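Local coordinates for GGDEF and EAL domain-containing protein (Vibrio cholerae O1 str. 2010EL-1786, PDB 6PWK), which probably acts as a cyclic-di-GMP receptor, holding the dinucleotide in its EAL domain as part of a signalling circuit that controls large adhesins and biofilm formation, at residues F202-S210 / E407-D415; K213-S221 / T266-A274. One frame throughout, in Å; residues are numbered along the deposited sequence.

Contact 1. Residues F202-S210 / E407-D415; sequences FRYQAANSS and EVFQGFIVD. With C2E (9,9'-[(2R,3R,3aS,5S,7aR,9R,10R,10aS,12S,14aR)-3,5,10,12-tetrahydroxy-5,12-dioxidooctahydro-2H,7H-difuro[3,2-d:3',2'-j][1,3,7,9,2,8]tetraoxadiphosphacyclododecine-2,9-diyl]bis(2-amino-1,9-dihydro-6H-purin-6-one)), chain C.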
# COMPACT_ATOMS: atom_id res chain seq x y z
N PHE A 202 -26.94 8.30 17.03
CA PHE A 202 -27.02 8.76 15.66
C PHE A 202 -27.90 10.00 15.55
O PHE A 202 -28.93 10.10 16.23
CB PHE A 202 -27.56 7.66 14.74
CG PHE A 202 -26.70 6.44 14.70
CD1 PHE A 202 -25.62 6.36 13.83
CD2 PHE A 202 -26.96 5.36 15.53
CE1 PHE A 202 -24.82 5.24 13.79
CE2 PHE A 202 -26.16 4.24 15.50
CZ PHE A 202 -25.09 4.18 14.63
N ARG A 203 -27.49 10.93 14.70
CA ARG A 203 -28.23 12.15 14.42
C ARG A 203 -28.56 12.20 12.93
O ARG A 203 -27.76 11.76 12.09
CB ARG A 203 -27.43 13.39 14.83
CG ARG A 203 -27.22 13.52 16.33
CD ARG A 203 -26.11 14.50 16.67
NE ARG A 203 -26.11 15.68 15.80
CZ ARG A 203 -25.07 16.07 15.07
NH1 ARG A 203 -23.94 15.38 15.10
NH2 ARG A 203 -25.17 17.15 14.31
N TYR A 204 -29.73 12.74 12.60
CA TYR A 204 -30.20 12.82 11.22
C TYR A 204 -30.47 14.28 10.89
O TYR A 204 -31.41 14.88 11.43
CB TYR A 204 -31.46 11.97 11.02
CG TYR A 204 -31.31 10.52 11.40
CD1 TYR A 204 -31.48 10.10 12.72
CD2 TYR A 204 -31.00 9.55 10.45
CE1 TYR A 204 -31.35 8.77 13.08
CE2 TYR A 204 -30.87 8.22 10.80
CZ TYR A 204 -31.04 7.84 12.11
OH TYR A 204 -30.91 6.51 12.46
N GLN A 205 -29.67 14.86 10.00
CA GLN A 205 -29.82 16.24 9.57
C GLN A 205 -30.38 16.25 8.15
O GLN A 205 -29.77 15.68 7.24
CB GLN A 205 -28.49 16.99 9.64
CG GLN A 205 -28.64 18.50 9.47
CD GLN A 205 -27.31 19.22 9.52
OE1 GLN A 205 -26.34 18.82 8.87
NE2 GLN A 205 -27.25 20.30 10.29
N ALA A 206 -31.52 16.91 7.97
CA ALA A 206 -32.20 16.90 6.69
C ALA A 206 -31.63 17.95 5.75
O ALA A 206 -31.38 19.09 6.14
CB ALA A 206 -33.70 17.13 6.89
N ALA A 207 -31.43 17.55 4.50
CA ALA A 207 -31.05 18.46 3.42
C ALA A 207 -32.32 18.80 2.64
O ALA A 207 -32.86 17.95 1.93
CB ALA A 207 -29.99 17.83 2.52
N ASN A 208 -32.79 20.04 2.79
CA ASN A 208 -34.08 20.45 2.26
C ASN A 208 -33.90 21.49 1.16
O ASN A 208 -32.97 22.30 1.18
CB ASN A 208 -34.97 21.03 3.36
CG ASN A 208 -35.33 20.01 4.42
OD1 ASN A 208 -35.30 18.81 4.18
ND2 ASN A 208 -35.68 20.49 5.61
N SER A 209 -34.82 21.45 0.20
CA SER A 209 -34.90 22.47 -0.84
C SER A 209 -35.58 23.71 -0.29
O SER A 209 -36.06 23.75 0.85
CB SER A 209 -35.64 21.92 -2.06
OG SER A 209 -37.00 21.68 -1.76
N SER A 210 -35.65 24.76 -1.11
CA SER A 210 -36.37 25.96 -0.71
C SER A 210 -37.87 25.72 -0.60
O SER A 210 -38.57 26.51 0.03
CB SER A 210 -36.12 27.10 -1.71
OG SER A 210 -36.55 26.74 -3.00
N GLU A 407 -29.64 24.31 -4.93
CA GLU A 407 -30.96 23.70 -4.91
C GLU A 407 -31.43 23.39 -3.50
O GLU A 407 -32.52 23.81 -3.09
CB GLU A 407 -30.97 22.43 -5.78
CG GLU A 407 -31.02 22.72 -7.27
CD GLU A 407 -31.32 21.48 -8.10
OE1 GLU A 407 -30.62 20.46 -7.94
OE2 GLU A 407 -32.28 21.53 -8.90
N VAL A 408 -30.62 22.66 -2.72
CA VAL A 408 -31.01 22.25 -1.38
C VAL A 408 -29.94 22.70 -0.39
O VAL A 408 -28.77 22.89 -0.75
CB VAL A 408 -31.26 20.72 -1.29
CG1 VAL A 408 -31.23 20.09 -2.67
CG2 VAL A 408 -30.27 20.04 -0.37
N PHE A 409 -30.35 22.90 0.86
CA PHE A 409 -29.49 23.44 1.90
C PHE A 409 -29.53 22.54 3.12
O PHE A 409 -30.51 21.83 3.37
CB PHE A 409 -29.92 24.86 2.29
CG PHE A 409 -30.03 25.80 1.12
CD1 PHE A 409 -31.19 25.83 0.35
CD2 PHE A 409 -28.99 26.65 0.79
CE1 PHE A 409 -31.29 26.69 -0.73
CE2 PHE A 409 -29.10 27.52 -0.28
CZ PHE A 409 -30.25 27.53 -1.04
N GLN A 410 -28.44 22.57 3.89
CA GLN A 410 -28.30 21.75 5.09
C GLN A 410 -27.54 22.54 6.14
O GLN A 410 -26.61 23.28 5.82
CB GLN A 410 -27.58 20.43 4.77
CG GLN A 410 -27.55 19.43 5.92
CD GLN A 410 -26.84 18.14 5.56
OE1 GLN A 410 -26.54 17.89 4.39
NE2 GLN A 410 -26.57 17.31 6.56
N GLY A 411 -27.94 22.38 7.39
CA GLY A 411 -27.27 23.07 8.48
C GLY A 411 -28.23 23.36 9.61
O GLY A 411 -29.40 22.98 9.59
N PHE A 412 -27.70 24.07 10.61
CA PHE A 412 -28.47 24.35 11.82
C PHE A 412 -29.58 25.36 11.56
O PHE A 412 -30.60 25.35 12.25
CB PHE A 412 -27.55 24.85 12.93
CG PHE A 412 -26.58 23.81 13.43
CD1 PHE A 412 -26.90 22.46 13.35
CD2 PHE A 412 -25.36 24.18 13.97
CE1 PHE A 412 -26.01 21.50 13.81
CE2 PHE A 412 -24.47 23.22 14.43
CZ PHE A 412 -24.80 21.89 14.35
N ILE A 413 -29.41 26.24 10.56
CA ILE A 413 -30.45 27.22 10.27
C ILE A 413 -31.64 26.59 9.55
O ILE A 413 -32.76 27.11 9.64
CB ILE A 413 -29.89 28.39 9.45
CG1 ILE A 413 -30.82 29.60 9.57
CG2 ILE A 413 -29.68 28.00 7.99
CD1 ILE A 413 -30.81 30.52 8.37
N VAL A 414 -31.43 25.47 8.84
CA VAL A 414 -32.54 24.73 8.26
C VAL A 414 -33.15 23.77 9.26
O VAL A 414 -34.22 23.19 8.99
CB VAL A 414 -32.08 24.01 6.97
CG1 VAL A 414 -30.75 24.57 6.50
CG2 VAL A 414 -31.97 22.50 7.17
N ASP A 415 -32.53 23.61 10.44
CA ASP A 415 -32.93 22.67 11.48
C ASP A 415 -32.73 21.23 11.02
O ASP A 415 -31.59 20.78 10.88
CB ASP A 415 -34.39 22.89 11.91
CG ASP A 415 -34.67 24.32 12.34
OD1 ASP A 415 -33.76 24.95 12.93
OD2 ASP A 415 -35.79 24.81 12.09
P1 C2E C . -19.26 16.19 7.64
O2P C2E C . -19.58 15.35 6.43
O1P C2E C . -18.92 17.55 7.10
O5' C2E C . -20.58 16.43 8.58
C5' C2E C . -20.91 17.73 8.91
C4' C2E C . -20.31 18.01 10.32
O4' C2E C . -20.49 19.25 10.66
C3' C2E C . -21.07 17.22 11.40
O3' C2E C . -20.31 17.26 12.51
C2' C2E C . -22.28 18.13 11.62
O2' C2E C . -22.95 17.80 12.91
C1' C2E C . -21.66 19.27 11.76
N9 C2E C . -22.34 20.52 11.53
C8 C2E C . -23.43 20.06 10.88
N7 C2E C . -24.19 21.15 10.58
C5 C2E C . -23.57 22.24 11.02
C6 C2E C . -23.89 23.74 10.98
O6 C2E C . -24.89 24.16 10.49
N1 C2E C . -22.98 24.68 11.57
C2 C2E C . -21.76 24.24 12.19
N2 C2E C . -20.79 25.15 12.80
N3 C2E C . -21.48 22.81 12.20
C4 C2E C . -22.42 21.84 11.60
P11 C2E C . -20.05 15.76 13.17
O21 C2E C . -21.24 15.04 13.76
O11 C2E C . -19.09 15.96 14.31
O5A C2E C . -19.27 14.99 11.94
C5A C2E C . -17.95 15.43 11.79
C4A C2E C . -17.26 14.64 10.75
O4A C2E C . -17.10 13.41 11.18
C3A C2E C . -18.20 14.56 9.35
O3A C2E C . -17.89 15.71 8.45
C2A C2E C . -17.90 13.50 8.81
O2A C2E C . -16.74 13.71 7.87
C1A C2E C . -17.49 12.51 10.03
N91 C2E C . -18.50 11.73 10.35
C81 C2E C . -19.57 11.99 11.11
N71 C2E C . -20.31 10.87 11.13
C51 C2E C . -19.70 9.95 10.39
C61 C2E C . -20.05 8.50 10.05
O61 C2E C . -21.05 8.05 10.49
N11 C2E C . -19.20 7.72 9.22
C21 C2E C . -17.99 8.28 8.69
N21 C2E C . -17.12 7.48 7.84
N31 C2E C . -17.66 9.67 9.02
C41 C2E C . -18.55 10.48 9.90

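Contact 2. Residues K213-S221 / T266-A274; sequences KTFHREVFS and TDPLAINIA. With MG (magnesium ion), chain E; C2E (9,9'-[(2R,3R,3aS,5S,7aR,9R,10R,10aS,12S,14aR)-3,5,10,12-tetrahydroxy-5,12-dioxidooctahydro-2H,7H-difuro[3,2-d:3',2'-j][1,3,7,9,2,8]tetraoxadiphosphacyclododecine-2,9-diyl]bis(2-amino-1,9-dihydro-6H-purin-6-one)), chain C.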
# COMPACT_ATOMS: atom_id res chain seq x y z
N LYS A 213 -38.95 20.31 0.30
CA LYS A 213 -38.70 18.94 -0.11
C LYS A 213 -37.39 18.45 0.48
O LYS A 213 -36.34 19.08 0.31
CB LYS A 213 -38.67 18.84 -1.64
CG LYS A 213 -38.12 17.52 -2.20
CD LYS A 213 -36.69 17.68 -2.69
CE LYS A 213 -36.23 16.47 -3.49
NZ LYS A 213 -36.32 15.20 -2.71
N THR A 214 -37.44 17.31 1.18
CA THR A 214 -36.26 16.75 1.84
C THR A 214 -35.53 15.85 0.84
O THR A 214 -36.05 14.81 0.42
CB THR A 214 -36.66 15.99 3.10
OG1 THR A 214 -35.58 15.15 3.52
CG2 THR A 214 -37.91 15.14 2.87
N PHE A 215 -34.32 16.26 0.45
CA PHE A 215 -33.51 15.45 -0.45
C PHE A 215 -33.06 14.17 0.24
O PHE A 215 -33.33 13.06 -0.25
CB PHE A 215 -32.30 16.26 -0.93
CG PHE A 215 -31.51 15.59 -2.01
CD1 PHE A 215 -31.86 15.75 -3.34
CD2 PHE A 215 -30.41 14.81 -1.71
CE1 PHE A 215 -31.14 15.14 -4.35
CE2 PHE A 215 -29.68 14.20 -2.70
CZ PHE A 215 -30.04 14.36 -4.03
N HIS A 216 -32.38 14.29 1.37
CA HIS A 216 -32.04 13.15 2.20
C HIS A 216 -31.74 13.65 3.61
O HIS A 216 -31.70 14.86 3.86
CB HIS A 216 -30.86 12.35 1.63
CG HIS A 216 -29.57 13.12 1.53
ND1 HIS A 216 -28.69 12.96 0.49
CD2 HIS A 216 -29.01 14.04 2.36
CE1 HIS A 216 -27.65 13.75 0.67
NE2 HIS A 216 -27.82 14.42 1.80
N ARG A 217 -31.51 12.71 4.52
CA ARG A 217 -31.05 13.00 5.87
C ARG A 217 -29.67 12.39 6.04
O ARG A 217 -29.51 11.17 5.96
CB ARG A 217 -32.02 12.45 6.92
CG ARG A 217 -33.18 13.37 7.25
CD ARG A 217 -34.11 12.73 8.26
NE ARG A 217 -35.42 12.47 7.69
CZ ARG A 217 -36.41 13.36 7.66
NH1 ARG A 217 -36.24 14.57 8.18
NH2 ARG A 217 -37.57 13.04 7.11
N GLU A 218 -28.67 13.24 6.28
CA GLU A 218 -27.32 12.76 6.52
C GLU A 218 -27.19 12.21 7.93
O GLU A 218 -27.70 12.79 8.89
CB GLU A 218 -26.30 13.89 6.30
CG GLU A 218 -24.86 13.45 6.48
CD GLU A 218 -23.87 14.52 6.09
OE1 GLU A 218 -24.30 15.66 5.79
OE2 GLU A 218 -22.65 14.24 6.09
N VAL A 219 -26.50 11.08 8.05
CA VAL A 219 -26.33 10.38 9.32
C VAL A 219 -24.99 10.77 9.93
O VAL A 219 -23.95 10.68 9.27
CB VAL A 219 -26.43 8.86 9.12
CG1 VAL A 219 -26.16 8.14 10.43
CG2 VAL A 219 -27.80 8.48 8.58
N PHE A 220 -25.02 11.20 11.18
CA PHE A 220 -23.82 11.52 11.94
C PHE A 220 -23.69 10.54 13.10
O PHE A 220 -24.65 10.33 13.85
CB PHE A 220 -23.86 12.95 12.47
CG PHE A 220 -23.86 13.99 11.38
CD1 PHE A 220 -23.04 13.84 10.28
CD2 PHE A 220 -24.69 15.09 11.46
CE1 PHE A 220 -23.04 14.79 9.27
CE2 PHE A 220 -24.69 16.04 10.46
CZ PHE A 220 -23.86 15.89 9.36
N SER A 221 -22.51 9.94 13.24
CA SER A 221 -22.28 8.91 14.24
C SER A 221 -21.49 9.48 15.41
O SER A 221 -20.55 10.26 15.23
CB SER A 221 -21.54 7.72 13.64
OG SER A 221 -22.29 7.13 12.59
N THR A 266 -38.86 7.31 5.84
CA THR A 266 -39.42 7.34 4.49
C THR A 266 -38.48 7.94 3.46
O THR A 266 -38.65 7.69 2.27
CB THR A 266 -40.73 8.14 4.50
OG1 THR A 266 -40.44 9.51 4.79
CG2 THR A 266 -41.68 7.60 5.56
N ASP A 267 -37.50 8.73 3.90
CA ASP A 267 -36.62 9.48 3.02
C ASP A 267 -35.25 8.81 2.92
O ASP A 267 -34.87 8.02 3.78
CB ASP A 267 -36.46 10.91 3.53
CG ASP A 267 -37.75 11.70 3.45
OD1 ASP A 267 -38.37 11.71 2.36
OD2 ASP A 267 -38.15 12.31 4.46
N PRO A 268 -34.49 9.10 1.86
CA PRO A 268 -33.15 8.53 1.74
C PRO A 268 -32.24 9.01 2.86
O PRO A 268 -32.41 10.10 3.41
CB PRO A 268 -32.66 9.03 0.37
CG PRO A 268 -33.91 9.37 -0.38
CD PRO A 268 -34.87 9.87 0.65
N LEU A 269 -31.27 8.17 3.20
CA LEU A 269 -30.29 8.47 4.24
C LEU A 269 -28.90 8.55 3.62
O LEU A 269 -28.52 7.68 2.84
CB LEU A 269 -30.32 7.42 5.34
CG LEU A 269 -31.62 7.34 6.15
CD1 LEU A 269 -31.50 6.28 7.23
CD2 LEU A 269 -31.96 8.69 6.74
N ALA A 270 -28.16 9.60 3.97
CA ALA A 270 -26.81 9.81 3.46
C ALA A 270 -25.80 9.31 4.49
O ALA A 270 -25.73 9.85 5.60
CB ALA A 270 -26.58 11.29 3.15
N ILE A 271 -25.03 8.29 4.12
CA ILE A 271 -24.04 7.69 5.00
C ILE A 271 -22.66 8.17 4.58
O ILE A 271 -22.27 8.02 3.41
CB ILE A 271 -24.11 6.15 4.96
CG1 ILE A 271 -25.53 5.67 5.28
CG2 ILE A 271 -23.11 5.55 5.92
CD1 ILE A 271 -25.67 4.16 5.23
N ASN A 272 -21.92 8.75 5.52
CA ASN A 272 -20.55 9.15 5.25
C ASN A 272 -19.64 7.93 5.19
O ASN A 272 -19.77 6.99 5.99
CB ASN A 272 -20.05 10.12 6.32
CG ASN A 272 -20.77 11.45 6.30
OD1 ASN A 272 -20.51 12.30 5.45
ND2 ASN A 272 -21.68 11.64 7.25
N ILE A 273 -18.70 7.95 4.25
CA ILE A 273 -17.72 6.88 4.08
C ILE A 273 -16.33 7.50 4.13
O ILE A 273 -16.06 8.47 3.42
CB ILE A 273 -17.92 6.11 2.76
CG1 ILE A 273 -19.36 5.59 2.65
CG2 ILE A 273 -16.93 4.97 2.65
CD1 ILE A 273 -19.72 4.56 3.69
N ALA A 274 -15.46 6.93 4.96
CA ALA A 274 -14.09 7.43 5.03
C ALA A 274 -13.29 6.96 3.82
O ALA A 274 -13.63 5.97 3.16
CB ALA A 274 -13.41 6.96 6.32
MG MG E . -20.74 14.52 4.84
P1 C2E C . -19.26 16.19 7.64
O2P C2E C . -19.58 15.35 6.43
O1P C2E C . -18.92 17.55 7.10
O5' C2E C . -20.58 16.43 8.58
C5' C2E C . -20.91 17.73 8.91
C4' C2E C . -20.31 18.01 10.32
O4' C2E C . -20.49 19.25 10.66
C3' C2E C . -21.07 17.22 11.40
O3' C2E C . -20.31 17.26 12.51
C2' C2E C . -22.28 18.13 11.62
O2' C2E C . -22.95 17.80 12.91
C1' C2E C . -21.66 19.27 11.76
N9 C2E C . -22.34 20.52 11.53
C8 C2E C . -23.43 20.06 10.88
N7 C2E C . -24.19 21.15 10.58
C5 C2E C . -23.57 22.24 11.02
C6 C2E C . -23.89 23.74 10.98
O6 C2E C . -24.89 24.16 10.49
N1 C2E C . -22.98 24.68 11.57
C2 C2E C . -21.76 24.24 12.19
N2 C2E C . -20.79 25.15 12.80
N3 C2E C . -21.48 22.81 12.20
C4 C2E C . -22.42 21.84 11.60
P11 C2E C . -20.05 15.76 13.17
O21 C2E C . -21.24 15.04 13.76
O11 C2E C . -19.09 15.96 14.31
O5A C2E C . -19.27 14.99 11.94
C5A C2E C . -17.95 15.43 11.79
C4A C2E C . -17.26 14.64 10.75
O4A C2E C . -17.10 13.41 11.18
C3A C2E C . -18.20 14.56 9.35
O3A C2E C . -17.89 15.71 8.45
C2A C2E C . -17.90 13.50 8.81
O2A C2E C . -16.74 13.71 7.87
C1A C2E C . -17.49 12.51 10.03
N91 C2E C . -18.50 11.73 10.35
C81 C2E C . -19.57 11.99 11.11
N71 C2E C . -20.31 10.87 11.13
C51 C2E C . -19.70 9.95 10.39
C61 C2E C . -20.05 8.50 10.05
O61 C2E C . -21.05 8.05 10.49
N11 C2E C . -19.20 7.72 9.22
C21 C2E C . -17.99 8.28 8.69
N21 C2E C . -17.12 7.48 7.84
N31 C2E C . -17.66 9.67 9.02
C41 C2E C . -18.55 10.48 9.90
O HOH W 1 -22.48 8.70 8.14

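Contact 1. Residues F202-S210 / E407-D415
One face of the F412 ring carries a guanine base of cyclic-di-GMP, whose C6 lies 3.3 Å above the ring plane, offset toward the rim. At the edge of the same ring sits R203 NH2, 4.5 Å from F412 CE1. The guanidinium of R203 meets the ligand with its own edge: NH2 gives an almost straight, in-plane bond of 2.7 Å to O2' of the ligand, and NH1 reaches the phosphate oxygen O21. With CG anti to the backbone N (chi1 -168°) and the chain extended beyond it, the Q205 amide is carried up to the base, where NE2 donates to N7 of the ligand at 3.2 Å. The backbone N of F412 donates to the neighbouring O6 at 2.8 Å, so both acceptors on the Hoogsteen edge of this guanine are read. Behind this layer Q410 NE2 donates to Q205 OE1 at 2.8 Å. The bond is bent and the two amide planes stand 85° apart, yet it favours the rotation that turns NE2 to the base; Q410 is itself held by E218 through NE2 and by K355 through OE1. Away from the ligand the segments close the EAL barrel, strand 200-209 running antiparallel to the short strand 408-409. N208 and F409 form a hydrogen-bonded pair, F409 N to N208 O being the shorter and straighter of its two bonds at 2.7 Å. Beside this pair A207 CB packs against V408 CG2 at 3.6 Å. G411 takes backbone angles suited to glycine alone, its CA close against O6 of the base. V414 CG2 lies against A206 O, and the F409 ring packs on L398 and L401 of helix 395-402.

Contact 2. Residues K213-S221 / T266-A274
The carbonyl oxygen of A270 is approached by two groups of the neighbouring strand: V219 N donates to it at 2.8 Å, and E218 CA adds a CA-H...O contact. R217 O is met likewise by A270 N and by L269 CA. A third bond, R217 N to P268 O, completes the parallel ladder. Beyond its end, a water accepts from N272 N and donates to V219 O. On one face of the sheet A270 CB stands over the centre of the H216 imidazole, a CH-pi contact of 3.6 Å to the ring centroid and 6° off its normal; the ring nitrogens are bonded to H302 and K355. These are two parallel strands of the EAL barrel, and the magnesium site takes N272 from the end of strand 269-272 and E218 from within strand 214-225. E218, extended with CG anti to its backbone N (chi1 -178°), brings OE2 to 2.3 Å from the magnesium ion, while OE1 meets K355 and Q410. N272 joins it from the other strand, the two side chains crossing at about a right angle; E304, D334 and the ligand oxygen O2P also bind the metal. F220 lays one ring face beneath a ribose of cyclic-di-GMP, and S221 holds the other guanine, the one not stacked on F412, through OG to O61 at 2.6 Å and an almost straight bond from N to N71. At the far end R217 NH2 forms a salt bridge with D267 OD2 at 2.8 Å, the guanidinium and carboxylate planes turned 46° apart, and T214 CG2 packs against the same carboxylate.

How the contacts relate
Following helix 184-197, strand 200-209 turns directly into strand 214-225, its antiparallel neighbour, so the first segments of both contacts adjoin in one hairpin, where A207 bonds through its backbone to F215 and H216. Contact 2 closes first: the chain passes through strand 228-231 and helices 232-241 and 245-261 before 266-274 comes back beside 213-221. Strands 301-305, 330-336, 353-356 and 386-389 then carry the barrel round, until 407-415, at the C-terminal end, meets 202-210 in contact 1. The smaller loop thus lies wholly within the larger, without crossing. Contact 1 shuts the ring; both contacts reach the same cyclic-di-GMP.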